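PDB 1IZC: macrophomate synthase intermolecular Diels-Alderase from Macrophoma commelinae, which is a TIM-barrel protein of the HpcH/HpaI aldolase/citrate lyase family that holds a magnesium ion together with pyruvic acid. Local coordinates for residues Arg18-Thr23 with Ala161-Asn166; Gly45-Ile50 with Ala270-Phe275; Ile99-Lys104 with Gly120-His125; Glu138-Pro143 with Thr173-Val178; Pro182-Val187 with His203-Gly208. The protein carries 1 engineered substitution. All blocks are in the same frame, centred on the assembly; numbering follows the deposited sequence.

Contacts 2, 3 and 5 pair neighbouring parallel strands of one eight-stranded barrel and are buried. Contact 2 closes the ring between the first and last strands, whereas contacts 3 and 5 sit at the pyruvic acid pocket and touch each other through strands 120-123 and 179-184. Backbone hydrogen bonds dominate in all three; contacts 3 and 5 add charged and amide side chains at the ligand. Contact 4, also buried, lies outside the barrel, where two helix ends are joined by an asparagine, two tyrosines and bridging waters. Contact 1 is the most peripheral: a partly buried meeting of two loops, made of methyl packing and water. It touches contact 4 through Ser162 and Thr173.

Contact 1 (Arg18-Thr23 with Ala161-Asn166)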
# COMPACT_ATOMS: atom_id res chain seq x y z
N ARG A 18 2.01 30.00 8.32
CA ARG A 18 2.21 29.19 7.12
C ARG A 18 3.18 29.80 6.12
O ARG A 18 3.35 31.03 6.06
CB ARG A 18 0.88 28.91 6.40
CG ARG A 18 0.17 30.17 5.89
CD ARG A 18 -0.85 29.78 4.81
NE ARG A 18 -0.18 29.44 3.57
CZ ARG A 18 -0.79 28.96 2.49
NH1 ARG A 18 -2.11 28.76 2.52
NH2 ARG A 18 -0.10 28.70 1.39
N SER A 19 3.83 28.94 5.34
CA SER A 19 4.76 29.41 4.31
C SER A 19 3.96 29.76 3.05
O SER A 19 2.74 29.60 3.04
CB SER A 19 5.78 28.32 3.97
OG SER A 19 6.80 28.85 3.15
N ALA A 20 4.63 30.23 2.01
CA ALA A 20 3.95 30.59 0.77
C ALA A 20 3.28 29.35 0.17
O ALA A 20 2.23 29.45 -0.46
CB ALA A 20 4.93 31.19 -0.23
N MET A 21 3.91 28.19 0.34
CA MET A 21 3.35 26.93 -0.16
C MET A 21 3.28 25.95 1.00
O MET A 21 4.22 25.84 1.79
CB MET A 21 4.22 26.37 -1.29
CG MET A 21 4.37 27.34 -2.46
SD MET A 21 5.01 26.55 -3.93
CE MET A 21 6.55 25.91 -3.32
N LEU A 22 2.18 25.22 1.08
CA LEU A 22 1.99 24.30 2.20
C LEU A 22 2.83 23.03 2.16
O LEU A 22 2.74 22.20 3.06
CB LEU A 22 0.50 23.98 2.34
CG LEU A 22 -0.37 25.21 2.63
CD1 LEU A 22 -1.83 24.78 2.69
CD2 LEU A 22 0.04 25.87 3.95
N THR A 23 3.65 22.90 1.12
CA THR A 23 4.58 21.79 0.97
C THR A 23 5.88 22.16 1.67
O THR A 23 6.83 21.36 1.73
CB THR A 23 4.90 21.52 -0.51
OG1 THR A 23 5.15 22.77 -1.17
CG2 THR A 23 3.73 20.81 -1.19
N ALA A 161 7.14 29.31 -4.72
CA ALA A 161 6.90 30.52 -3.94
C ALA A 161 7.51 30.45 -2.55
O ALA A 161 7.57 29.39 -1.95
CB ALA A 161 5.40 30.78 -3.83
N SER A 162 7.95 31.60 -2.06
CA SER A 162 8.57 31.69 -0.73
C SER A 162 8.15 33.03 -0.11
O SER A 162 7.83 33.97 -0.83
CB SER A 162 10.10 31.65 -0.86
OG SER A 162 10.72 32.02 0.38
N LEU A 163 8.16 33.10 1.21
CA LEU A 163 7.82 34.35 1.90
C LEU A 163 9.02 35.28 1.84
O LEU A 163 8.87 36.48 2.05
CB LEU A 163 7.52 34.10 3.37
CG LEU A 163 6.29 33.27 3.72
CD1 LEU A 163 6.23 33.10 5.23
CD2 LEU A 163 5.03 33.95 3.20
N PHE A 164 10.19 34.72 1.56
CA PHE A 164 11.42 35.50 1.52
C PHE A 164 11.79 35.98 0.13
O PHE A 164 11.47 35.34 -0.86
CB PHE A 164 12.57 34.68 2.12
CG PHE A 164 12.32 34.26 3.53
CD1 PHE A 164 11.55 33.14 3.81
CD2 PHE A 164 12.78 35.04 4.59
CE1 PHE A 164 11.24 32.80 5.13
CE2 PHE A 164 12.48 34.71 5.91
CZ PHE A 164 11.70 33.59 6.18
N PRO A 165 12.48 37.14 0.04
CA PRO A 165 12.91 37.73 -1.23
C PRO A 165 13.94 36.88 -1.95
O PRO A 165 14.82 36.29 -1.32
CB PRO A 165 13.52 39.08 -0.81
CG PRO A 165 12.94 39.34 0.54
CD PRO A 165 12.88 37.98 1.18
N ASN A 166 13.85 36.84 -3.28
CA ASN A 166 14.78 36.09 -4.12
C ASN A 166 15.17 34.78 -3.48
O ASN A 166 16.36 34.48 -3.32
CB ASN A 166 16.04 36.92 -4.37
CG ASN A 166 15.72 38.33 -4.85
OD1 ASN A 166 15.13 38.52 -5.92
ND2 ASN A 166 16.11 39.32 -4.06
O HOH W 1 7.36 28.15 0.59
O HOH W 2 8.60 30.88 3.14
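Ala20 and Ala161 meet methyl to methyl where two irregular loops pack together on the periphery of the TIM-barrel subunit, loop 18-23 ahead of helix 28-37 and loop 161-166 ahead of helix 171-177. The tight part is centred on Ala20. Its CB lies 3.5 Å from Ala161 C and also touches Ser162 N, so the methyl rests on the peptide link as well as on Ala161 CB. Met21 adds its CG against Ala161 CB, and its bend at chi3 (-58°) turns CE back to 3.7 Å from Ala161 N. Leu163 contributes CD1, 3.6 Å from Arg18 O, while its CG and CD2 lie against Ala20 N, a buried N-H with no partner in the model. Leu11 of a second subunit packs on both Ala20 and Leu163, and the guanidinium of Arg18 forms a salt bridge with Glu93 of that subunit. The looser part of the contact is polar, and there the loops are joined through water. Ser19 OG lies 2.7 Å from each of two waters; one donates to Ala161 O at 2.8 Å, and the other accepts from Leu163 N at 3.0 Å. Loop 161-166 has its own internal brace, an ST turn at Ser162, whose OG also bonds with Asp167 and Thr173. In that turn Ser162 OG accepts from Phe164 N at 3.0 Å, with an N-H...O angle of 157°.

Contact 2 (Gly45-Ile50 with Ala270-Phe275); sequences GVAHGI and AIAVQF
Ile271 O receives the N-H of Gly45 at 2.9 Å in a nearly straight bond (174°), the first link between the last and first strands of the barrel. Ala272 follows, its CB on the same face of the sheet as Ala47 CB and its CA-H directed at Gly45 O. The stronger grip on that oxygen comes from Val273 N, 2.8 Å away. Val273 leaves the extended conformation (psi -1°), and its CG2 lies 3.4 Å from the same Gly45 O. The departure marks a beta bulge: Gly45 pairs with Ala272 and Ala47 with Phe275, two steps on one strand against three on the other. Within the bulge Gln274 N is buried without a partner in the model. Gln274 O resumes the ladder, accepting from Ala47 N at 2.9 Å, and Val46 CG2 leans on this oxygen at 3.5 Å. The amide of Gln274 turns elsewhere, OE1 accepting from Phe275 N and NE2 reaching Ser287 of a third subunit. Phe275, the N-cap residue of helix 276-295, brings ring atom CD2 to 3.6 Å from Ala47 CB. Beyond the pair, strand 43-48 bonds with strand 66-70 through Val46 and His48, continuing the barrel sheet on that side. Outside the barrel Val46 packs on Leu59 of helix 53-61, while Ile271 and Val273 lie against helix 260-265 at Leu263 and Val260.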
# COMPACT_ATOMS: atom_id res chain seq x y z
N GLY A 45 -1.07 21.10 20.80
CA GLY A 45 -1.11 20.17 19.68
C GLY A 45 -1.54 18.76 20.04
O GLY A 45 -2.01 18.49 21.15
N VAL A 46 -1.34 17.85 19.09
CA VAL A 46 -1.73 16.46 19.26
C VAL A 46 -0.61 15.54 18.81
O VAL A 46 0.07 15.81 17.80
CB VAL A 46 -3.05 16.18 18.45
CG1 VAL A 46 -2.83 16.43 16.96
CG2 VAL A 46 -3.54 14.76 18.70
N ALA A 47 -0.39 14.47 19.57
CA ALA A 47 0.65 13.49 19.26
C ALA A 47 0.01 12.47 18.33
O ALA A 47 -1.11 12.02 18.57
CB ALA A 47 1.14 12.83 20.54
N HIS A 48 0.73 12.11 17.28
CA HIS A 48 0.23 11.23 16.22
C HIS A 48 1.16 10.02 16.02
O HIS A 48 2.28 10.14 15.49
CB HIS A 48 0.10 12.12 14.96
CG HIS A 48 -0.36 11.44 13.71
ND1 HIS A 48 -1.25 10.39 13.70
CD2 HIS A 48 -0.15 11.77 12.41
CE1 HIS A 48 -1.57 10.10 12.45
NE2 HIS A 48 -0.92 10.93 11.64
N GLY A 49 0.69 8.86 16.48
CA GLY A 49 1.45 7.62 16.38
C GLY A 49 0.77 6.56 15.53
O GLY A 49 1.36 5.50 15.29
N ILE A 50 -0.46 6.81 15.10
CA ILE A 50 -1.18 5.86 14.25
C ILE A 50 -0.71 6.11 12.82
O ILE A 50 -0.92 7.20 12.29
CB ILE A 50 -2.70 6.08 14.32
CG1 ILE A 50 -3.20 5.80 15.75
CG2 ILE A 50 -3.41 5.17 13.33
CD1 ILE A 50 -4.66 6.23 15.99
N ALA A 270 4.97 24.41 24.20
CA ALA A 270 4.43 23.55 23.14
C ALA A 270 3.99 22.32 23.90
O ALA A 270 4.83 21.58 24.43
CB ALA A 270 5.50 23.19 22.12
N ILE A 271 2.68 22.10 23.96
CA ILE A 271 2.15 20.98 24.73
C ILE A 271 1.23 20.09 23.90
O ILE A 271 0.29 20.58 23.28
CB ILE A 271 1.32 21.49 25.93
CG1 ILE A 271 2.14 22.51 26.74
CG2 ILE A 271 0.88 20.32 26.80
CD1 ILE A 271 1.34 23.18 27.85
N ALA A 272 1.50 18.79 23.90
CA ALA A 272 0.64 17.84 23.19
C ALA A 272 -0.45 17.54 24.22
O ALA A 272 -0.16 16.96 25.27
CB ALA A 272 1.41 16.58 22.85
N VAL A 273 -1.68 17.95 23.92
CA VAL A 273 -2.78 17.77 24.87
C VAL A 273 -3.63 16.53 24.65
O VAL A 273 -4.58 16.29 25.40
CB VAL A 273 -3.69 19.02 24.90
CG1 VAL A 273 -2.87 20.24 25.36
CG2 VAL A 273 -4.31 19.26 23.55
N GLN A 274 -3.31 15.75 23.63
CA GLN A 274 -4.04 14.52 23.34
C GLN A 274 -3.07 13.65 22.52
O GLN A 274 -2.16 14.17 21.87
CB GLN A 274 -5.31 14.87 22.56
CG GLN A 274 -6.52 13.96 22.77
CD GLN A 274 -6.59 13.31 24.14
OE1 GLN A 274 -6.00 12.26 24.37
NE2 GLN A 274 -7.32 13.94 25.06
N PHE A 275 -3.26 12.34 22.58
CA PHE A 275 -2.40 11.39 21.87
C PHE A 275 -3.38 10.49 21.13
O PHE A 275 -4.31 9.96 21.74
CB PHE A 275 -1.57 10.65 22.92
CG PHE A 275 -1.07 11.56 24.01
CD1 PHE A 275 -1.93 11.99 25.03
CD2 PHE A 275 0.21 12.10 23.95
CE1 PHE A 275 -1.52 12.95 25.96
CE2 PHE A 275 0.63 13.07 24.87
CZ PHE A 275 -0.24 13.50 25.88

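Contact 3 (Ile99-Lys104 with Gly120-His125); sequences IVRVPK and GIVIPH. With PYR (pyruvic acid), chain C.
Ile99 CG2 and Val122 CG2 touch at 3.7 Å, their side chains crossing obliquely on the face of the sheet that also carries Arg101. On the side of helix 107-116, Ile121 CG2 meets CG2 of Val102, just past the strand, at 3.9 Å, the side chains at about a right angle. Between the faces the strands run parallel: Val100 N donates to Gly120 O, Val100 O accepts from Val122 N, and Val122 O takes the N-H of Val102. Past the ladder, Pro124 turns CG and CD to the backbone of segment 99-104, CD 2.9 Å from Val102 O. Lys104, extended from CG onward, passes beside Pro124 O and ends with NZ 2.7 Å from His125 O, above the carbonyl plane (42° out of it); Glu131 adds a salt bridge to the same NZ. Arg101 has CG anti to the backbone N (chi1 167°), which places CG 3.7 Å from Val122 O. Its NH1 donates to O3 of pyruvic acid at 2.6 Å (N-H...O 147°), with that oxygen at the guanidinium edge, near its plane. Asp70 on NH2 helps set the rotation of this group. Two parallel strands joined through helix 107-116, with a ligand-binding side chain at their C-terminal end, form a beta-alpha-beta unit characteristic of TIM-barrel pockets.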
# COMPACT_ATOMS: atom_id res chain seq x y z
N ILE A 99 5.75 18.74 13.73
CA ILE A 99 6.97 18.44 14.48
C ILE A 99 7.13 16.93 14.36
O ILE A 99 6.15 16.17 14.50
CB ILE A 99 6.82 18.83 15.96
CG1 ILE A 99 6.64 20.35 16.06
CG2 ILE A 99 8.06 18.38 16.75
CD1 ILE A 99 6.12 20.82 17.42
N VAL A 100 8.35 16.48 14.09
CA VAL A 100 8.58 15.06 13.93
C VAL A 100 9.68 14.58 14.84
O VAL A 100 10.76 15.18 14.88
CB VAL A 100 9.00 14.71 12.47
CG1 VAL A 100 9.26 13.21 12.35
CG2 VAL A 100 7.90 15.13 11.50
N ARG A 101 9.39 13.55 15.62
CA ARG A 101 10.45 12.97 16.44
C ARG A 101 11.00 11.84 15.59
O ARG A 101 10.28 10.90 15.23
CB ARG A 101 9.96 12.38 17.76
CG ARG A 101 11.10 11.55 18.33
CD ARG A 101 10.90 11.14 19.71
NE ARG A 101 9.86 10.13 19.87
CZ ARG A 101 9.49 9.70 21.06
NH1 ARG A 101 10.08 10.21 22.14
NH2 ARG A 101 8.53 8.80 21.20
N VAL A 102 12.28 11.94 15.26
CA VAL A 102 12.91 10.98 14.40
C VAL A 102 13.76 9.96 15.14
O VAL A 102 14.09 10.16 16.30
CB VAL A 102 13.84 11.70 13.39
CG1 VAL A 102 13.03 12.67 12.54
CG2 VAL A 102 14.94 12.45 14.15
N PRO A 103 14.08 8.84 14.48
CA PRO A 103 14.93 7.83 15.12
C PRO A 103 16.27 8.56 15.26
O PRO A 103 16.66 9.31 14.36
CB PRO A 103 15.01 6.72 14.07
CG PRO A 103 13.74 6.89 13.26
CD PRO A 103 13.59 8.39 13.16
N LYS A 104 17.00 8.35 16.35
CA LYS A 104 18.25 9.07 16.55
C LYS A 104 19.34 9.01 15.47
O LYS A 104 20.08 9.99 15.28
CB LYS A 104 18.87 8.67 17.89
CG LYS A 104 19.97 9.63 18.32
CD LYS A 104 20.58 9.20 19.63
CE LYS A 104 21.33 10.34 20.29
NZ LYS A 104 22.06 9.77 21.47
N GLY A 120 9.68 21.23 12.78
CA GLY A 120 10.44 20.93 13.99
C GLY A 120 10.88 19.48 14.02
O GLY A 120 10.15 18.58 13.60
N ILE A 121 12.09 19.25 14.52
CA ILE A 121 12.62 17.90 14.64
C ILE A 121 13.00 17.68 16.10
O ILE A 121 13.74 18.48 16.69
CB ILE A 121 13.89 17.72 13.77
CG1 ILE A 121 13.55 17.92 12.28
CG2 ILE A 121 14.50 16.35 14.01
CD1 ILE A 121 12.63 16.85 11.66
N VAL A 122 12.47 16.62 16.70
CA VAL A 122 12.80 16.26 18.07
C VAL A 122 13.80 15.10 17.99
O VAL A 122 13.56 14.10 17.31
CB VAL A 122 11.54 15.83 18.87
CG1 VAL A 122 11.97 15.28 20.24
CG2 VAL A 122 10.60 17.02 19.02
N ILE A 123 14.92 15.26 18.68
CA ILE A 123 15.99 14.26 18.66
C ILE A 123 15.95 13.46 19.95
O ILE A 123 16.16 14.01 21.03
CB ILE A 123 17.37 14.95 18.58
CG1 ILE A 123 17.42 15.88 17.37
CG2 ILE A 123 18.48 13.89 18.51
CD1 ILE A 123 18.55 16.91 17.47
N PRO A 124 15.67 12.15 19.85
CA PRO A 124 15.63 11.39 21.10
C PRO A 124 16.99 11.02 21.70
O PRO A 124 18.02 11.03 21.02
CB PRO A 124 14.81 10.15 20.72
CG PRO A 124 15.16 9.93 19.28
CD PRO A 124 15.30 11.34 18.68
N HIS A 125 16.96 10.75 23.00
CA HIS A 125 18.12 10.30 23.75
C HIS A 125 19.37 11.16 23.60
O HIS A 125 20.46 10.63 23.48
CB HIS A 125 18.45 8.87 23.33
CG HIS A 125 17.24 8.01 23.14
ND1 HIS A 125 16.46 7.57 24.20
CD2 HIS A 125 16.61 7.59 22.01
CE1 HIS A 125 15.41 6.93 23.73
NE2 HIS A 125 15.47 6.93 22.41
C PYR C . 9.81 9.02 26.94
O PYR C . 10.72 8.17 26.88
OXT PYR C . 9.12 9.25 27.96
CA PYR C . 9.62 9.76 25.64
O3 PYR C . 10.29 9.55 24.61
CB PYR C . 8.56 10.78 25.68

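Contact 4 (Glu138-Pro143 with Thr173-Val178); sequences EMYYGP and TSNNHV
Asn175 grips Tyr141 by both ends of its amide, at a place where the C-terminal ends of two helices of the TIM-barrel subunit, 129-139 and 171-177, come together. OD1 accepts from Tyr141 N at 3.0 Å, the N-H lying in the carbonyl plane on a lone pair. ND2 donates back to Tyr141 O at 3.1 Å, from above the plane of that carbonyl. The paired bonds fix which way round the amide sits and hold the chain as it leaves helix 129-139. The Tyr140 ring is turned 63° from the amide plane and brings its edge, at CD2, to 3.6 Å from Asn175 OD1. Its hydroxyl donates to Val178 O at 2.7 Å from well above the carbonyl plane (57°), and Arg29 also bonds to that oxygen. Next to it in the chain, Met139 bends at chi3 (64°), which brings CE to 3.6 Å from Val178 CG1. The Tyr141 ring turns its edge to helix 171-177, CE2 lying 3.5 Å from Ser174 CB. In the next shell, one water donates to both Met139 O and Asn175 OD1, tying the helix end to the amide. Leu114 of helix 107-116 packs on both Met139 and Val178, and Ile214 of a fifth subunit packs on Tyr141. A second water, in the plane of the Tyr141 ring, lies 2.7 Å from both Tyr141 OH and Ser174 OG.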
# COMPACT_ATOMS: atom_id res chain seq x y z
N GLU A 138 22.80 18.11 9.22
CA GLU A 138 21.86 17.51 8.28
C GLU A 138 20.55 18.27 8.09
O GLU A 138 19.86 18.07 7.09
CB GLU A 138 21.54 16.08 8.72
CG GLU A 138 22.72 15.12 8.71
CD GLU A 138 23.38 15.03 7.34
OE1 GLU A 138 22.64 14.89 6.34
OE2 GLU A 138 24.62 15.10 7.27
N MET A 139 20.22 19.13 9.04
CA MET A 139 18.95 19.86 9.01
C MET A 139 18.94 21.20 8.31
O MET A 139 17.89 21.68 7.87
CB MET A 139 18.45 20.08 10.43
CG MET A 139 17.87 18.84 11.08
SD MET A 139 17.37 19.12 12.79
CE MET A 139 16.04 20.36 12.55
N TYR A 140 20.10 21.82 8.20
CA TYR A 140 20.16 23.14 7.61
C TYR A 140 21.12 23.22 6.45
O TYR A 140 22.15 22.54 6.44
CB TYR A 140 20.54 24.18 8.68
CG TYR A 140 19.58 24.22 9.85
CD1 TYR A 140 19.80 23.44 10.99
CD2 TYR A 140 18.43 25.01 9.80
CE1 TYR A 140 18.89 23.45 12.06
CE2 TYR A 140 17.51 25.02 10.86
CZ TYR A 140 17.75 24.24 11.99
OH TYR A 140 16.84 24.26 13.02
N TYR A 141 20.78 24.05 5.48
CA TYR A 141 21.63 24.25 4.32
C TYR A 141 22.82 25.13 4.69
O TYR A 141 22.78 25.84 5.70
CB TYR A 141 20.85 24.97 3.22
CG TYR A 141 19.67 24.20 2.71
CD1 TYR A 141 19.84 23.05 1.96
CD2 TYR A 141 18.37 24.64 2.97
CE1 TYR A 141 18.75 22.34 1.47
CE2 TYR A 141 17.27 23.94 2.49
CZ TYR A 141 17.47 22.80 1.74
OH TYR A 141 16.39 22.12 1.24
N GLY A 142 23.87 25.06 3.89
CA GLY A 142 25.02 25.92 4.14
C GLY A 142 24.50 27.34 4.06
O GLY A 142 23.53 27.62 3.35
N PRO A 143 25.14 28.30 4.75
CA PRO A 143 26.33 28.15 5.61
C PRO A 143 26.11 27.54 6.99
O PRO A 143 27.07 27.30 7.71
CB PRO A 143 26.85 29.58 5.70
CG PRO A 143 25.57 30.37 5.72
CD PRO A 143 24.73 29.71 4.66
N THR A 173 13.54 29.90 3.63
CA THR A 173 12.37 29.37 4.33
C THR A 173 12.81 28.28 5.27
O THR A 173 12.49 28.28 6.47
CB THR A 173 11.38 28.78 3.32
OG1 THR A 173 10.90 29.82 2.47
CG2 THR A 173 10.20 28.13 4.06
N SER A 174 13.57 27.33 4.74
CA SER A 174 14.04 26.22 5.53
C SER A 174 14.96 26.62 6.68
O SER A 174 14.78 26.18 7.82
CB SER A 174 14.75 25.21 4.64
OG SER A 174 13.82 24.64 3.71
N ASN A 175 15.94 27.47 6.40
CA ASN A 175 16.85 27.83 7.47
C ASN A 175 16.28 28.78 8.53
O ASN A 175 16.78 28.84 9.65
CB ASN A 175 18.16 28.37 6.86
CG ASN A 175 19.09 27.24 6.36
OD1 ASN A 175 18.71 26.06 6.32
ND2 ASN A 175 20.30 27.61 5.96
N ASN A 176 15.21 29.50 8.18
CA ASN A 176 14.60 30.43 9.12
C ASN A 176 13.39 29.86 9.87
O ASN A 176 13.05 30.34 10.94
CB ASN A 176 14.14 31.70 8.41
CG ASN A 176 15.28 32.46 7.77
OD1 ASN A 176 16.40 32.45 8.27
ND2 ASN A 176 15.00 33.15 6.67
N HIS A 177 12.74 28.85 9.30
CA HIS A 177 11.53 28.30 9.93
C HIS A 177 11.71 27.05 10.77
O HIS A 177 10.99 26.85 11.75
CB HIS A 177 10.49 27.96 8.86
CG HIS A 177 9.83 29.15 8.22
ND1 HIS A 177 8.76 29.03 7.37
CD2 HIS A 177 10.10 30.47 8.30
CE1 HIS A 177 8.39 30.23 6.95
NE2 HIS A 177 9.19 31.12 7.50
N VAL A 178 12.67 26.22 10.38
CA VAL A 178 12.90 24.92 11.02
C VAL A 178 13.59 24.96 12.38
O VAL A 178 14.59 25.67 12.56
CB VAL A 178 13.68 24.00 10.06
CG1 VAL A 178 13.98 22.66 10.74
CG2 VAL A 178 12.86 23.77 8.78
O HOH W 3 16.53 23.61 6.55
O HOH W 4 14.10 23.51 1.31

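Contact 5 (Pro182-Val187 with His203-Gly208); sequences PQIESV and HGLMFG. With MG (magnesium ion), chain B; PYR (pyruvic acid), chain C.
The magnesium and pyruvic acid site sits at the C-terminal ends of two parallel strands, where Gln183 pairs with Met206 and Ile184 with Phe207. Met206 N donates to Pro182 O, and Ile184 N to Met206 O at 2.7 Å, nearly along the C=O axis. Ile184 O then accepts from Gly208 N while standing 3.5 Å above one face of the Phe207 ring, offset toward the rim. On the other face of the sheet, Gln183 extends with CG anti to the backbone N (chi1 176°), and its NE2 comes 3.7 Å from Met206 SD and 3.0 Å from O3 of pyruvic acid. Gln183 OE1 accepts from Arg101 NH1. In this TIM barrel the strands are the fifth and sixth, and the segments that follow them supply the protein's two magnesium ligands, Glu185 after the fifth and Asp211 in helix 209-215 after the sixth. Glu185 OE1 binds magnesium at 2.1 Å; pyruvic acid chelates the metal through O and O3, and two waters complete its shell. Glu185 OE2 is steadied by His125 N and by one of those waters, which donates to it at 2.7 Å. Gly208, the N-cap of helix 209-215, brings its C to 3.2 Å from OXT of pyruvic acid; Gly210 N and Asp211 N donate hydrogen bonds to pyruvic acid.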
# COMPACT_ATOMS: atom_id res chain seq x y z
N PRO A 182 16.14 19.00 21.26
CA PRO A 182 16.76 17.80 21.84
C PRO A 182 15.82 17.23 22.89
O PRO A 182 15.14 17.99 23.58
CB PRO A 182 18.02 18.35 22.51
CG PRO A 182 18.34 19.59 21.73
CD PRO A 182 16.96 20.20 21.51
N GLN A 183 15.79 15.91 23.01
CA GLN A 183 14.97 15.28 24.03
C GLN A 183 15.93 14.65 25.04
O GLN A 183 16.82 13.87 24.67
CB GLN A 183 14.04 14.24 23.42
CG GLN A 183 13.25 13.49 24.45
CD GLN A 183 12.13 12.68 23.84
OE1 GLN A 183 12.20 12.26 22.68
NE2 GLN A 183 11.09 12.43 24.63
N ILE A 184 15.76 15.01 26.30
CA ILE A 184 16.59 14.53 27.41
C ILE A 184 15.82 13.40 28.10
O ILE A 184 14.74 13.62 28.66
CB ILE A 184 16.84 15.67 28.42
CG1 ILE A 184 17.52 16.85 27.72
CG2 ILE A 184 17.71 15.18 29.58
CD1 ILE A 184 18.92 16.54 27.22
N GLU A 185 16.38 12.20 28.07
CA GLU A 185 15.65 11.07 28.65
C GLU A 185 16.54 9.97 29.18
O GLU A 185 16.20 8.78 29.09
CB GLU A 185 14.68 10.53 27.61
CG GLU A 185 15.30 10.23 26.27
CD GLU A 185 14.23 9.87 25.25
OE1 GLU A 185 13.16 9.46 25.70
OE2 GLU A 185 14.46 10.00 24.03
N SER A 186 17.67 10.35 29.74
CA SER A 186 18.58 9.38 30.32
C SER A 186 19.33 10.06 31.45
O SER A 186 19.37 11.29 31.53
CB SER A 186 19.57 8.87 29.29
OG SER A 186 20.43 9.89 28.83
N VAL A 187 19.93 9.26 32.32
CA VAL A 187 20.71 9.80 33.43
C VAL A 187 21.85 10.65 32.91
O VAL A 187 22.10 11.76 33.41
CB VAL A 187 21.26 8.66 34.33
CG1 VAL A 187 22.25 9.22 35.34
CG2 VAL A 187 20.11 7.98 35.04
N HIS A 203 16.14 25.28 19.72
CA HIS A 203 14.93 26.10 19.84
C HIS A 203 13.90 25.58 20.81
O HIS A 203 12.84 26.19 21.00
CB HIS A 203 14.30 26.24 18.45
CG HIS A 203 15.29 26.61 17.40
ND1 HIS A 203 15.80 25.70 16.49
CD2 HIS A 203 15.95 27.78 17.17
CE1 HIS A 203 16.73 26.29 15.76
NE2 HIS A 203 16.84 27.55 16.15
N GLY A 204 14.21 24.45 21.44
CA GLY A 204 13.28 23.87 22.40
C GLY A 204 13.95 22.71 23.11
O GLY A 204 14.99 22.25 22.68
N LEU A 205 13.35 22.26 24.20
CA LEU A 205 13.87 21.12 24.96
C LEU A 205 12.70 20.26 25.41
O LEU A 205 11.67 20.79 25.84
CB LEU A 205 14.66 21.57 26.19
CG LEU A 205 16.12 21.94 25.93
CD1 LEU A 205 16.71 22.58 27.18
CD2 LEU A 205 16.91 20.69 25.53
N MET A 206 12.86 18.95 25.33
CA MET A 206 11.81 18.02 25.73
C MET A 206 12.39 16.98 26.68
O MET A 206 13.55 16.62 26.55
CB MET A 206 11.23 17.31 24.50
CG MET A 206 10.11 16.31 24.80
SD MET A 206 9.55 15.55 23.27
CE MET A 206 8.40 16.82 22.64
N PHE A 207 11.57 16.50 27.61
CA PHE A 207 12.02 15.48 28.55
C PHE A 207 11.28 14.19 28.20
O PHE A 207 10.17 14.23 27.67
CB PHE A 207 11.67 15.87 29.99
CG PHE A 207 12.48 15.15 31.04
CD1 PHE A 207 13.74 15.60 31.41
CD2 PHE A 207 11.99 14.00 31.65
CE1 PHE A 207 14.50 14.93 32.38
CE2 PHE A 207 12.74 13.33 32.63
CZ PHE A 207 13.99 13.80 32.99
N GLY A 208 11.92 13.05 28.46
CA GLY A 208 11.29 11.77 28.21
C GLY A 208 11.21 11.09 29.58
O GLY A 208 12.12 10.37 29.95
MG MG B . 11.73 8.12 24.96
C PYR C . 9.81 9.02 26.94
O PYR C . 10.72 8.17 26.88
OXT PYR C . 9.12 9.25 27.96
CA PYR C . 9.62 9.76 25.64
O3 PYR C . 10.29 9.55 24.61
CB PYR C . 8.56 10.78 25.68
O HOH W 5 12.65 8.31 22.98
O HOH W 6 10.11 6.68 24.31